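Local coordinates for protein SAP-like pentraxin (Limulus polyphemus, PDB 3FLP) that probably works as a calcium-dependent, sugar-binding lectin of the pentraxin family, assembled from two stacked rings of seven subunits, at residues A[20-25]-A[199-204]; A[29-34]-A[132-137]; A[48-53]-A[64-69]; A[58-63]-A[143-148]; A[74-79]-A[102-107]. One frame throughout, in Å; residues are numbered along the deposited sequence.

Contact 1. Residues A[20-25]-A[199-204]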
# COMPACT_ATOMS: atom_id res chain seq x y z
N PRO A 20 37.77 19.52 32.30
CA PRO A 20 36.99 19.09 31.13
C PRO A 20 35.67 19.87 31.04
O PRO A 20 34.96 20.02 32.03
CB PRO A 20 36.79 17.59 31.37
CG PRO A 20 36.91 17.46 32.87
CD PRO A 20 38.04 18.39 33.20
N HIS A 21 35.37 20.39 29.85
CA HIS A 21 34.15 21.17 29.68
C HIS A 21 33.80 21.40 28.22
O HIS A 21 34.58 21.11 27.31
CB HIS A 21 34.28 22.55 30.34
CG HIS A 21 35.19 23.48 29.60
ND1 HIS A 21 36.57 23.36 29.61
CD2 HIS A 21 34.92 24.55 28.80
CE1 HIS A 21 37.10 24.31 28.87
NE2 HIS A 21 36.13 25.05 28.37
N LEU A 22 32.61 21.94 28.01
CA LEU A 22 32.12 22.29 26.69
C LEU A 22 31.74 23.77 26.79
O LEU A 22 31.32 24.23 27.86
CB LEU A 22 30.85 21.51 26.33
CG LEU A 22 30.81 19.98 26.45
CD1 LEU A 22 29.49 19.48 25.86
CD2 LEU A 22 31.98 19.38 25.70
N ARG A 23 31.92 24.51 25.71
CA ARG A 23 31.54 25.91 25.68
C ARG A 23 30.86 26.14 24.34
O ARG A 23 31.46 25.92 23.29
CB ARG A 23 32.76 26.84 25.80
CG ARG A 23 32.37 28.32 25.92
CD ARG A 23 33.58 29.25 25.96
NE ARG A 23 34.19 29.41 24.64
CZ ARG A 23 35.42 29.04 24.33
NH1 ARG A 23 36.20 28.47 25.23
NH2 ARG A 23 35.88 29.22 23.10
N PHE A 24 29.60 26.55 24.37
CA PHE A 24 28.89 26.78 23.12
C PHE A 24 29.41 28.01 22.41
O PHE A 24 29.64 29.05 23.03
CB PHE A 24 27.39 26.86 23.37
CG PHE A 24 26.77 25.52 23.65
CD1 PHE A 24 26.88 24.94 24.91
CD2 PHE A 24 26.14 24.81 22.64
CE1 PHE A 24 26.37 23.66 25.16
CE2 PHE A 24 25.62 23.53 22.88
CZ PHE A 24 25.74 22.95 24.14
N MET A 25 29.62 27.87 21.11
CA MET A 25 30.15 28.94 20.28
C MET A 25 29.26 30.17 20.17
O MET A 25 29.76 31.28 20.11
CB MET A 25 30.46 28.40 18.88
CG MET A 25 31.53 27.32 18.84
SD MET A 25 33.14 27.94 19.39
CE MET A 25 33.62 28.89 17.96
N ASP A 199 24.03 22.63 17.65
CA ASP A 199 24.58 23.92 18.02
C ASP A 199 26.03 23.67 18.43
O ASP A 199 26.31 22.96 19.39
CB ASP A 199 23.76 24.53 19.17
CG ASP A 199 22.41 25.08 18.70
OD1 ASP A 199 22.41 26.07 17.94
OD2 ASP A 199 21.36 24.51 19.07
N SER A 200 26.94 24.25 17.66
CA SER A 200 28.38 24.08 17.87
C SER A 200 28.90 24.41 19.26
O SER A 200 28.46 25.37 19.89
CB SER A 200 29.14 24.94 16.86
OG SER A 200 28.75 24.59 15.54
N PHE A 201 29.86 23.62 19.71
CA PHE A 201 30.48 23.84 21.01
C PHE A 201 31.93 23.41 21.00
O PHE A 201 32.32 22.50 20.26
CB PHE A 201 29.70 23.11 22.10
CG PHE A 201 29.56 21.63 21.88
CD1 PHE A 201 30.58 20.75 22.26
CD2 PHE A 201 28.39 21.10 21.34
CE1 PHE A 201 30.43 19.37 22.10
CE2 PHE A 201 28.23 19.72 21.17
CZ PHE A 201 29.26 18.85 21.56
N VAL A 202 32.74 24.09 21.80
CA VAL A 202 34.15 23.77 21.92
C VAL A 202 34.28 22.66 22.96
O VAL A 202 33.64 22.71 24.01
CB VAL A 202 34.95 24.99 22.38
CG1 VAL A 202 36.41 24.63 22.57
CG2 VAL A 202 34.84 26.10 21.37
N ALA A 203 35.10 21.66 22.67
CA ALA A 203 35.33 20.56 23.60
C ALA A 203 36.77 20.74 24.08
O ALA A 203 37.67 20.92 23.27
CB ALA A 203 35.17 19.22 22.90
N ASP A 204 36.99 20.71 25.39
CA ASP A 204 38.35 20.91 25.88
C ASP A 204 38.68 20.11 27.13
O ASP A 204 37.81 19.61 27.84
CB ASP A 204 38.58 22.40 26.15
CG ASP A 204 40.04 22.80 25.95
OD1 ASP A 204 40.91 21.91 25.85
OD2 ASP A 204 40.31 24.02 25.90
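The ring of Phe24 receives CB of Phe201 over the centre of one face, in a CH-pi contact with that CB 4.0 Å from the ring centroid. Phe201 in turn carries CD1 of Leu22 on one face of its own ring, offset toward the rim. The two phenyl rings meet obliquely, planes 56° apart. Phe201 CG sits between its backbone N and carbonyl carbon (chi1 57°), and its side chain runs beside those of Leu22 and Phe24. The other face of the sheet is more polar: His21 CE1 lies 3.6 Å from Asp204 CB, while His21 ND1 is hydrogen-bonded to Phe19 O, and Val202 CG2 covers one face of the Arg23 guanidinium, 3.7 Å from NH2. The antiparallel backbones join through the hydrogen-bonded pairs His21-Asp204 and Arg23-Val202, with Val202 N only 2.7 Å from Arg23 O. Bulky apolar residues suit the inner face, where Leu22 also meets Trp196 and, on strand 7-11 of the opposing sheet, Ile9 and Phe11. Strand 21-24 lies between strands 201-204 and 139-142, and residues 201-203 pair antiparallel with a strand of a neighbouring subunit, carrying the sheet across the interface.

Contact 2. Residues A[29-34]-A[132-137]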
# COMPACT_ATOMS: atom_id res chain seq x y z
N PRO A 29 20.28 34.40 23.36
CA PRO A 29 19.57 35.67 23.17
C PRO A 29 19.04 36.03 24.55
O PRO A 29 19.20 35.26 25.50
CB PRO A 29 18.45 35.30 22.22
CG PRO A 29 18.09 33.91 22.69
CD PRO A 29 19.46 33.27 22.89
N ALA A 30 18.41 37.19 24.68
CA ALA A 30 17.83 37.58 25.96
C ALA A 30 16.65 36.63 26.17
O ALA A 30 15.93 36.32 25.22
CB ALA A 30 17.34 39.02 25.91
N VAL A 31 16.44 36.16 27.40
CA VAL A 31 15.31 35.26 27.67
C VAL A 31 14.65 35.62 28.99
O VAL A 31 15.31 36.11 29.91
CB VAL A 31 15.75 33.77 27.77
CG1 VAL A 31 16.42 33.30 26.47
CG2 VAL A 31 16.69 33.57 28.96
N ARG A 32 13.35 35.39 29.09
CA ARG A 32 12.67 35.64 30.34
C ARG A 32 12.24 34.31 30.96
O ARG A 32 11.74 34.27 32.08
CB ARG A 32 11.49 36.61 30.18
CG ARG A 32 10.60 36.42 28.99
CD ARG A 32 9.40 37.37 29.13
NE ARG A 32 9.76 38.79 29.07
CZ ARG A 32 9.01 39.77 29.59
NH1 ARG A 32 7.87 39.48 30.21
NH2 ARG A 32 9.38 41.03 29.46
N GLN A 33 12.47 33.23 30.22
CA GLN A 33 12.15 31.88 30.66
C GLN A 33 13.17 30.92 30.06
O GLN A 33 13.74 31.17 29.00
CB GLN A 33 10.76 31.46 30.17
CG GLN A 33 9.61 32.31 30.69
CD GLN A 33 8.28 31.87 30.09
OE1 GLN A 33 8.14 31.77 28.87
NE2 GLN A 33 7.30 31.62 30.95
N LEU A 34 13.39 29.80 30.74
CA LEU A 34 14.34 28.83 30.24
C LEU A 34 14.07 27.43 30.77
O LEU A 34 13.79 27.25 31.96
CB LEU A 34 15.76 29.26 30.62
CG LEU A 34 16.92 28.75 29.77
CD1 LEU A 34 16.84 29.34 28.36
CD2 LEU A 34 18.24 29.14 30.43
N HIS A 132 13.14 38.79 36.74
CA HIS A 132 14.45 38.85 36.12
C HIS A 132 14.45 38.38 34.68
O HIS A 132 13.80 37.40 34.33
CB HIS A 132 15.48 38.01 36.90
CG HIS A 132 16.85 38.04 36.30
ND1 HIS A 132 17.65 39.16 36.32
CD2 HIS A 132 17.55 37.09 35.63
CE1 HIS A 132 18.79 38.91 35.70
NE2 HIS A 132 18.75 37.66 35.27
N GLN A 133 15.20 39.09 33.85
CA GLN A 133 15.35 38.75 32.44
C GLN A 133 16.84 38.59 32.20
O GLN A 133 17.62 39.51 32.43
CB GLN A 133 14.83 39.86 31.54
CG GLN A 133 13.32 39.99 31.50
CD GLN A 133 12.87 41.04 30.51
OE1 GLN A 133 13.31 41.05 29.35
NE2 GLN A 133 11.98 41.94 30.95
N ILE A 134 17.25 37.41 31.75
CA ILE A 134 18.66 37.17 31.49
C ILE A 134 19.05 38.02 30.28
O ILE A 134 18.50 37.87 29.19
CB ILE A 134 18.92 35.67 31.20
CG1 ILE A 134 18.53 34.85 32.43
CG2 ILE A 134 20.39 35.45 30.85
CD1 ILE A 134 18.59 33.36 32.22
N SER A 135 20.00 38.93 30.48
CA SER A 135 20.44 39.81 29.41
C SER A 135 21.06 39.02 28.26
O SER A 135 21.62 37.94 28.45
CB SER A 135 21.42 40.85 29.95
OG SER A 135 22.23 40.29 30.96
N ALA A 136 20.93 39.58 27.06
CA ALA A 136 21.44 38.97 25.84
C ALA A 136 22.95 38.77 25.86
O ALA A 136 23.68 39.53 26.49
CB ALA A 136 21.06 39.83 24.64
N GLY A 137 23.41 37.73 25.17
CA GLY A 137 24.84 37.48 25.09
C GLY A 137 25.42 36.52 26.10
O GLY A 137 26.63 36.51 26.32
O HOH W 1 21.42 35.42 27.30
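Val31 and Ile134 form a single antiparallel beta bridge, which fastens the loop between strands 120-125 and 139-142 to the chain entering strand 33-42 at one end of the pentraxin beta-sandwich. Val31 N donates to Ile134 O at 3.2 Å, and Ile134 N returns a bond to Val31 O at 3.0 Å. The two branched side chains lie side by side, CG2 of Val31 touching CD1 of Ile134 at 3.8 Å; Ile134 goes on to meet Phe62 and Trp106, which is why buried aliphatic residues suit this pair. Small residues allow close approach next door, where Ala30 CB rests 4.0 Å from Ala136 CB. A water between Pro29 O and Ser135 O lies close to both. At the outer end Arg32 and Gln133 run alongside each other, guanidinium and amide planes 54° apart. Their nearest atoms, Arg32 NH2 and Gln133 NE2, are both donors at 3.1 Å and make no bond. Arg32 instead finds a cation-pi partner in Phe43 of a neighbouring subunit. The chemistry implies that cohesion here comes mainly from two backbone bonds and small apolar contacts, with the long polar chains merely adjacent.

Contact 3. Residues A[48-53]-A[64-69]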
# COMPACT_ATOMS: atom_id res chain seq x y z
N GLY A 48 27.77 19.48 41.98
CA GLY A 48 28.46 19.77 40.75
C GLY A 48 27.55 20.63 39.89
O GLY A 48 26.33 20.46 39.93
N TYR A 49 28.12 21.56 39.14
CA TYR A 49 27.31 22.43 38.28
C TYR A 49 27.35 21.90 36.86
O TYR A 49 28.42 21.69 36.29
CB TYR A 49 27.82 23.87 38.34
CG TYR A 49 27.58 24.48 39.70
CD1 TYR A 49 28.40 24.15 40.77
CD2 TYR A 49 26.47 25.29 39.93
CE1 TYR A 49 28.12 24.61 42.06
CE2 TYR A 49 26.18 25.76 41.21
CZ TYR A 49 27.01 25.41 42.27
OH TYR A 49 26.71 25.86 43.53
N ILE A 50 26.16 21.69 36.29
CA ILE A 50 26.04 21.15 34.94
C ILE A 50 25.96 22.20 33.84
O ILE A 50 26.80 22.23 32.94
CB ILE A 50 24.79 20.24 34.86
CG1 ILE A 50 24.92 19.12 35.90
CG2 ILE A 50 24.65 19.64 33.47
CD1 ILE A 50 23.67 18.28 36.06
N PHE A 51 24.94 23.05 33.92
CA PHE A 51 24.71 24.11 32.94
C PHE A 51 25.02 25.47 33.57
O PHE A 51 24.38 25.87 34.54
CB PHE A 51 23.25 24.02 32.47
CG PHE A 51 22.87 25.00 31.39
CD1 PHE A 51 22.55 26.32 31.70
CD2 PHE A 51 22.78 24.58 30.07
CE1 PHE A 51 22.14 27.20 30.71
CE2 PHE A 51 22.36 25.46 29.07
CZ PHE A 51 22.04 26.77 29.39
N SER A 52 26.01 26.16 33.02
CA SER A 52 26.43 27.47 33.52
C SER A 52 26.34 28.54 32.44
O SER A 52 26.95 28.41 31.37
CB SER A 52 27.87 27.37 34.04
OG SER A 52 28.46 28.64 34.26
N CYS A 53 25.59 29.60 32.72
CA CYS A 53 25.42 30.71 31.78
C CYS A 53 25.94 32.01 32.40
O CYS A 53 25.54 32.39 33.49
CB CYS A 53 23.96 30.88 31.40
SG CYS A 53 23.69 32.22 30.22
N THR A 64 22.60 25.43 36.80
CA THR A 64 21.93 24.23 37.30
C THR A 64 22.97 23.39 38.02
O THR A 64 24.15 23.44 37.71
CB THR A 64 21.33 23.38 36.15
OG1 THR A 64 22.39 22.96 35.28
CG2 THR A 64 20.29 24.18 35.37
N SER A 65 22.51 22.61 38.99
CA SER A 65 23.41 21.77 39.76
C SER A 65 22.64 20.61 40.37
O SER A 65 21.41 20.56 40.31
CB SER A 65 24.04 22.59 40.89
OG SER A 65 23.03 23.13 41.73
N MET A 66 23.38 19.70 40.98
CA MET A 66 22.77 18.55 41.62
C MET A 66 23.73 17.98 42.64
O MET A 66 24.92 18.30 42.63
CB MET A 66 22.46 17.44 40.60
CG MET A 66 23.73 16.74 40.08
SD MET A 66 23.43 15.12 39.31
CE MET A 66 23.54 14.03 40.74
N TYR A 67 23.19 17.15 43.51
CA TYR A 67 23.99 16.44 44.49
C TYR A 67 23.08 15.36 45.05
O TYR A 67 21.87 15.43 44.90
CB TYR A 67 24.55 17.37 45.58
CG TYR A 67 23.58 17.89 46.61
CD1 TYR A 67 23.25 17.14 47.73
CD2 TYR A 67 23.05 19.17 46.49
CE1 TYR A 67 22.42 17.65 48.71
CE2 TYR A 67 22.22 19.70 47.47
CZ TYR A 67 21.91 18.94 48.58
OH TYR A 67 21.09 19.46 49.54
N VAL A 68 23.69 14.34 45.63
CA VAL A 68 22.94 13.23 46.19
C VAL A 68 23.02 13.28 47.70
O VAL A 68 24.12 13.36 48.26
CB VAL A 68 23.52 11.90 45.68
CG1 VAL A 68 22.70 10.73 46.19
CG2 VAL A 68 23.55 11.91 44.15
N LYS A 69 21.87 13.26 48.36
CA LYS A 69 21.83 13.30 49.83
C LYS A 69 22.38 11.99 50.39
O LYS A 69 22.56 11.01 49.66
CB LYS A 69 20.40 13.46 50.35
CG LYS A 69 19.60 14.62 49.79
CD LYS A 69 20.18 15.96 50.17
CE LYS A 69 20.00 16.29 51.65
NZ LYS A 69 20.63 17.62 51.97
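Tyr49 and Ser65 face each other in the beta hairpin of strands 48-55 and 60-68, a central element of one sheet of the pentraxin sandwich. CB of Ser65 sits over one face of the Tyr49 ring, offset toward the rim and 4.0 Å from the centroid. A side chain as short as serine suits this place, since the ring can lie across it and pass on to the calcium ligands Glu145 and Glu157, which it also touches. On the opposite face from Tyr49 and Ser65, Ile50 CD1 approaches Met66 CG at 4.3 Å, and Met66 continues to Ile40 and Trp159. The register begins regularly: Gly48 and Met66 exchange two backbone bonds, N of each to O of the other, both 3.2 Å. Beyond Tyr49 it shifts. Ile50 turns its psi to -60°, and Ile50 and Phe51 then both face Thr64, much as in a classic beta bulge. Ile50 N bonds Thr64 O from above the carbonyl plane, and Thr64 N bonds Phe51 O. That leaves the N-H of Phe51, which the threonine side chain takes up: with OG1 between its backbone N and carbonyl carbon (chi1 61°), Thr64 OG1 accepts a bond from Phe51 N at 2.9 Å.

Contact 4. Residues A[58-63]-A[143-148]. With CA (calcium ion), chain O; CA (calcium ion), chain P.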
# COMPACT_ATOMS: atom_id res chain seq x y z
N GLN A 58 27.61 39.53 34.82
CA GLN A 58 27.06 38.54 35.75
C GLN A 58 27.47 37.12 35.38
O GLN A 58 26.87 36.51 34.50
CB GLN A 58 25.53 38.66 35.76
CG GLN A 58 24.80 37.66 36.65
CD GLN A 58 25.33 37.65 38.08
OE1 GLN A 58 26.27 36.93 38.39
NE2 GLN A 58 24.72 38.47 38.94
N ASP A 59 28.48 36.60 36.06
CA ASP A 59 28.96 35.25 35.78
C ASP A 59 27.97 34.17 36.21
O ASP A 59 28.08 33.02 35.79
CB ASP A 59 30.33 35.01 36.43
CG ASP A 59 30.30 35.11 37.96
OD1 ASP A 59 29.80 36.13 38.50
OD2 ASP A 59 30.80 34.17 38.62
N ASN A 60 26.99 34.55 37.04
CA ASN A 60 26.00 33.61 37.54
C ASN A 60 24.57 33.93 37.09
O ASN A 60 23.66 34.02 37.91
CB ASN A 60 26.08 33.58 39.08
CG ASN A 60 27.39 32.98 39.59
OD1 ASN A 60 28.38 32.90 38.86
ND2 ASN A 60 27.40 32.57 40.86
N GLN A 61 24.38 34.08 35.79
CA GLN A 61 23.06 34.38 35.24
C GLN A 61 22.07 33.22 35.44
O GLN A 61 20.93 33.43 35.86
CB GLN A 61 23.17 34.72 33.75
CG GLN A 61 23.62 36.14 33.47
CD GLN A 61 22.50 37.16 33.65
OE1 GLN A 61 21.45 36.86 34.21
NE2 GLN A 61 22.74 38.38 33.18
N PHE A 62 22.52 32.01 35.15
CA PHE A 62 21.67 30.84 35.27
C PHE A 62 22.58 29.62 35.45
O PHE A 62 23.42 29.35 34.61
CB PHE A 62 20.82 30.71 34.01
CG PHE A 62 19.77 29.67 34.09
CD1 PHE A 62 20.07 28.33 33.88
CD2 PHE A 62 18.45 30.02 34.36
CE1 PHE A 62 19.08 27.36 33.93
CE2 PHE A 62 17.46 29.06 34.41
CZ PHE A 62 17.78 27.73 34.20
N ILE A 63 22.42 28.91 36.56
CA ILE A 63 23.26 27.75 36.80
C ILE A 63 22.49 26.60 37.42
O ILE A 63 21.81 26.76 38.44
CB ILE A 63 24.45 28.07 37.74
CG1 ILE A 63 24.64 29.59 37.87
CG2 ILE A 63 25.72 27.44 37.19
CD1 ILE A 63 25.71 29.98 38.86
N GLY A 143 29.57 21.45 32.49
CA GLY A 143 30.53 20.70 33.29
C GLY A 143 31.38 21.49 34.26
O GLY A 143 32.04 20.90 35.12
N GLN A 144 31.39 22.81 34.12
CA GLN A 144 32.17 23.67 35.01
C GLN A 144 31.33 24.91 35.34
O GLN A 144 30.39 25.24 34.62
CB GLN A 144 33.49 24.12 34.34
CG GLN A 144 34.46 23.01 33.92
CD GLN A 144 35.03 22.21 35.09
OE1 GLN A 144 35.11 22.69 36.21
NE2 GLN A 144 35.46 20.99 34.81
N GLU A 145 31.68 25.58 36.43
CA GLU A 145 30.98 26.79 36.87
C GLU A 145 31.86 27.98 36.48
O GLU A 145 33.01 28.06 36.89
CB GLU A 145 30.81 26.72 38.40
CG GLU A 145 29.63 27.51 38.99
CD GLU A 145 29.88 29.01 39.04
OE1 GLU A 145 30.90 29.43 39.61
OE2 GLU A 145 29.03 29.76 38.51
N GLN A 146 31.32 28.90 35.69
CA GLN A 146 32.08 30.08 35.25
C GLN A 146 32.13 31.22 36.28
O GLN A 146 31.11 31.56 36.89
CB GLN A 146 31.49 30.68 33.97
CG GLN A 146 31.39 29.75 32.77
CD GLN A 146 30.55 30.36 31.65
OE1 GLN A 146 31.04 31.17 30.86
NE2 GLN A 146 29.28 29.97 31.58
N ASP A 147 33.31 31.79 36.47
CA ASP A 147 33.49 32.94 37.36
C ASP A 147 33.90 34.09 36.45
O ASP A 147 34.07 35.23 36.88
CB ASP A 147 34.55 32.68 38.42
CG ASP A 147 34.03 31.80 39.54
OD1 ASP A 147 32.80 31.82 39.77
OD2 ASP A 147 34.84 31.12 40.21
N LYS A 148 34.05 33.76 35.17
CA LYS A 148 34.40 34.70 34.12
C LYS A 148 33.90 34.03 32.84
O LYS A 148 33.73 32.80 32.81
CB LYS A 148 35.91 34.94 34.04
CG LYS A 148 36.71 33.69 33.77
CD LYS A 148 38.06 33.99 33.12
CE LYS A 148 38.94 34.86 33.99
NZ LYS A 148 40.30 34.97 33.39
CA CA O . 30.46 31.85 39.16
CA CA P . 33.11 29.51 40.84
O HOH W 2 27.87 30.35 36.18
O HOH W 3 30.25 31.68 41.49
O HOH W 4 34.30 28.45 39.09
O HOH W 5 31.75 29.93 42.73
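Asp59 and Asn60 meet Glu145, Gln146 and Asp147 around a calcium ion, and metal coordination is the main chemistry of the contact. This first ion takes seven oxygens: Asp59 OD2 at 2.4 Å, Asn60 OD1 at 2.3 Å, both carboxylate oxygens of Glu145, the backbone O of Gln146, Asp147 OD1 and a water. The amide of Asn60 and the carboxylate of Glu145 are turned 81° apart. A second ion shares Glu145 OE1 and Asp147 OD1 with the first, binds Asp147 OD2 at 2.4 Å and two waters, and is completed by Glu154 and Glu157. Glu145 thus chelates one ion through both oxygens while one of them bridges to the other; Asp147 does the reverse. Carboxylates and an amide oxygen suit calcium, a hard ion that prefers oxygen.

Hydrogen bonds position the ligands. Asn60 ND2 donates to Gln79 OE1, which fixes the rotation of the amide and presents OD1 to the metal, and ND2 also donates to the metal-bound water. Asn60 N bonds Gln58 OE1 at 2.8 Å. Another water donates to both Asp59 O and Glu145 OE2, joining the two segments.

Van der Waals contact is slight: the Ile63 methyl CD1 lies 3.3 Å from the metal-binding Glu145 OE2, the side chains crossing at about a right angle.

Asp59 OD2 and Gln146 O are only 3.1 Å apart, and other oxygens of the shell are similarly close, so the calcium charge probably offsets their mutual repulsion. The first ion ties the two segments together, while the second ties 143-148 to Glu154 and Glu157, consistent with the calcium-dependent ligand binding of pentraxins.

Contact 5. Residues A[74-79]-A[102-107]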
# COMPACT_ATOMS: atom_id res chain seq x y z
N LEU A 74 17.99 12.34 45.26
CA LEU A 74 18.47 13.34 44.31
C LEU A 74 18.00 14.74 44.67
O LEU A 74 16.83 14.95 44.97
CB LEU A 74 18.00 13.01 42.89
CG LEU A 74 18.36 14.05 41.82
CD1 LEU A 74 19.88 14.13 41.65
CD2 LEU A 74 17.69 13.69 40.51
N ASN A 75 18.91 15.70 44.63
CA ASN A 75 18.58 17.09 44.90
C ASN A 75 19.01 17.92 43.69
O ASN A 75 20.17 17.89 43.28
CB ASN A 75 19.30 17.57 46.17
CG ASN A 75 18.37 17.64 47.36
OD1 ASN A 75 17.72 16.66 47.73
ND2 ASN A 75 18.30 18.82 47.98
N LEU A 76 18.06 18.65 43.12
CA LEU A 76 18.35 19.48 41.96
C LEU A 76 18.31 20.94 42.34
O LEU A 76 17.34 21.42 42.94
CB LEU A 76 17.34 19.18 40.84
CG LEU A 76 17.35 17.74 40.32
CD1 LEU A 76 16.18 17.53 39.36
CD2 LEU A 76 18.69 17.44 39.64
N GLY A 77 19.37 21.66 41.98
CA GLY A 77 19.44 23.06 42.31
C GLY A 77 19.45 24.00 41.13
O GLY A 77 19.82 23.63 40.01
N LEU A 78 19.05 25.24 41.40
CA LEU A 78 19.02 26.28 40.40
C LEU A 78 19.44 27.61 41.03
O LEU A 78 19.09 27.90 42.17
CB LEU A 78 17.61 26.43 39.83
CG LEU A 78 17.43 27.56 38.80
CD1 LEU A 78 18.30 27.29 37.57
CD2 LEU A 78 15.96 27.68 38.40
N GLN A 79 20.20 28.39 40.28
CA GLN A 79 20.62 29.70 40.74
C GLN A 79 20.38 30.64 39.57
O GLN A 79 20.77 30.35 38.44
CB GLN A 79 22.10 29.68 41.15
CG GLN A 79 22.69 31.07 41.34
CD GLN A 79 24.08 31.08 41.96
OE1 GLN A 79 24.80 32.08 41.86
NE2 GLN A 79 24.46 29.99 42.61
N VAL A 102 17.00 14.57 33.56
CA VAL A 102 16.79 15.69 34.47
C VAL A 102 16.42 16.93 33.68
O VAL A 102 16.94 17.17 32.59
CB VAL A 102 18.07 15.95 35.32
CG1 VAL A 102 17.99 17.32 35.99
CG2 VAL A 102 18.21 14.87 36.38
N CYS A 103 15.51 17.72 34.24
CA CYS A 103 15.10 18.93 33.58
C CYS A 103 14.82 20.04 34.60
O CYS A 103 14.23 19.80 35.65
CB CYS A 103 13.86 18.67 32.72
SG CYS A 103 13.66 19.94 31.44
N HIS A 104 15.28 21.25 34.28
CA HIS A 104 15.07 22.42 35.12
C HIS A 104 14.17 23.38 34.34
O HIS A 104 14.49 23.75 33.21
CB HIS A 104 16.39 23.14 35.43
CG HIS A 104 17.26 22.43 36.42
ND1 HIS A 104 17.86 21.22 36.15
CD2 HIS A 104 17.66 22.79 37.66
CE1 HIS A 104 18.60 20.86 37.18
NE2 HIS A 104 18.50 21.80 38.11
N VAL A 105 13.06 23.77 34.95
CA VAL A 105 12.12 24.70 34.33
C VAL A 105 12.12 26.01 35.11
O VAL A 105 11.85 26.02 36.31
CB VAL A 105 10.70 24.10 34.33
CG1 VAL A 105 9.68 25.14 33.90
CG2 VAL A 105 10.66 22.88 33.40
N TRP A 106 12.43 27.11 34.43
CA TRP A 106 12.47 28.41 35.08
C TRP A 106 11.68 29.47 34.33
O TRP A 106 11.78 29.60 33.11
CB TRP A 106 13.90 28.93 35.22
CG TRP A 106 13.95 30.34 35.76
CD1 TRP A 106 13.62 30.74 37.02
CD2 TRP A 106 14.28 31.52 35.03
NE1 TRP A 106 13.73 32.11 37.13
CE2 TRP A 106 14.13 32.62 35.92
CE3 TRP A 106 14.69 31.77 33.71
CZ2 TRP A 106 14.38 33.94 35.54
CZ3 TRP A 106 14.93 33.09 33.33
CH2 TRP A 106 14.78 34.16 34.24
N SER A 107 10.91 30.25 35.08
CA SER A 107 10.12 31.32 34.50
C SER A 107 10.35 32.61 35.29
O SER A 107 9.98 32.70 36.46
CB SER A 107 8.63 30.96 34.54
OG SER A 107 7.86 32.00 33.96
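Leu76 and Val102 meet tip to tip across the interior of the beta-sandwich, where the two strands belong to opposite sheets: their axes pass 8.6 Å apart, with 36° between their directions. Apolar packing supplies most of the contact. CD2 of Leu76 touches CG1 of Val102 at 3.7 Å, and Leu74 CD2 makes a looser approach of 4.3 Å to Val102 CG2. Farther along, Leu78 crosses Trp106 at about a right angle, its CD2 4.0 Å from Trp106 CB and close to CD1 of the indole. With CG anti to its backbone N (chi1 177°), Leu78 extends into the interior and also meets Phe62. Leucine and valine, with branched ends, suit the interior between the sheets because they pack there without needing polar partners.

One polar interaction breaks the pattern. His104 sends its ring across to the other sheet, and NE2 donates to Gly77 O at 2.9 Å; the N-H...O angle of 124° makes this bond weak. The carbonyl lies at the edge of the imidazole, near its plane, while CB of Leu76 is 4.0 Å from NE2. A histidine here adds a second, weak donor from the other sheet to a carbonyl that already pairs with Ser65 of strand 60-68.

The indole NH of Trp106 is bonded to Val128 O, and its ring rests on Ile134. Strand 73-80 lies between strands 60-68 and 86-90, whereas strand 100-107 lies between 33-42 and 112-117, joined to the former also by the disulfide Cys103-Cys37.

Contacts 3 and 5 are buried in the sandwich; contacts 1, 2 and 4 lie farther out and are partly exposed. Contacts 1 and 3 join neighbouring strands of one sheet through backbone bonds, contact 1 at the subunit interface and contact 3 near the middle, whereas contact 5 spans the two sheets mostly with aliphatic side chains. Contacts 3 and 4 share strand 60-68, whose core end pairs in the hairpin, and the turn at its start supplies Asp59 and Asn60 to calcium. Gln79, in segment 74-79 of contact 5, orients a ligand of contact 4. Contact 2 borders contact 4 through His132-Gln61 and contact 5 through Leu34-Trp106, while Gln144 links contact 4 to contact 1.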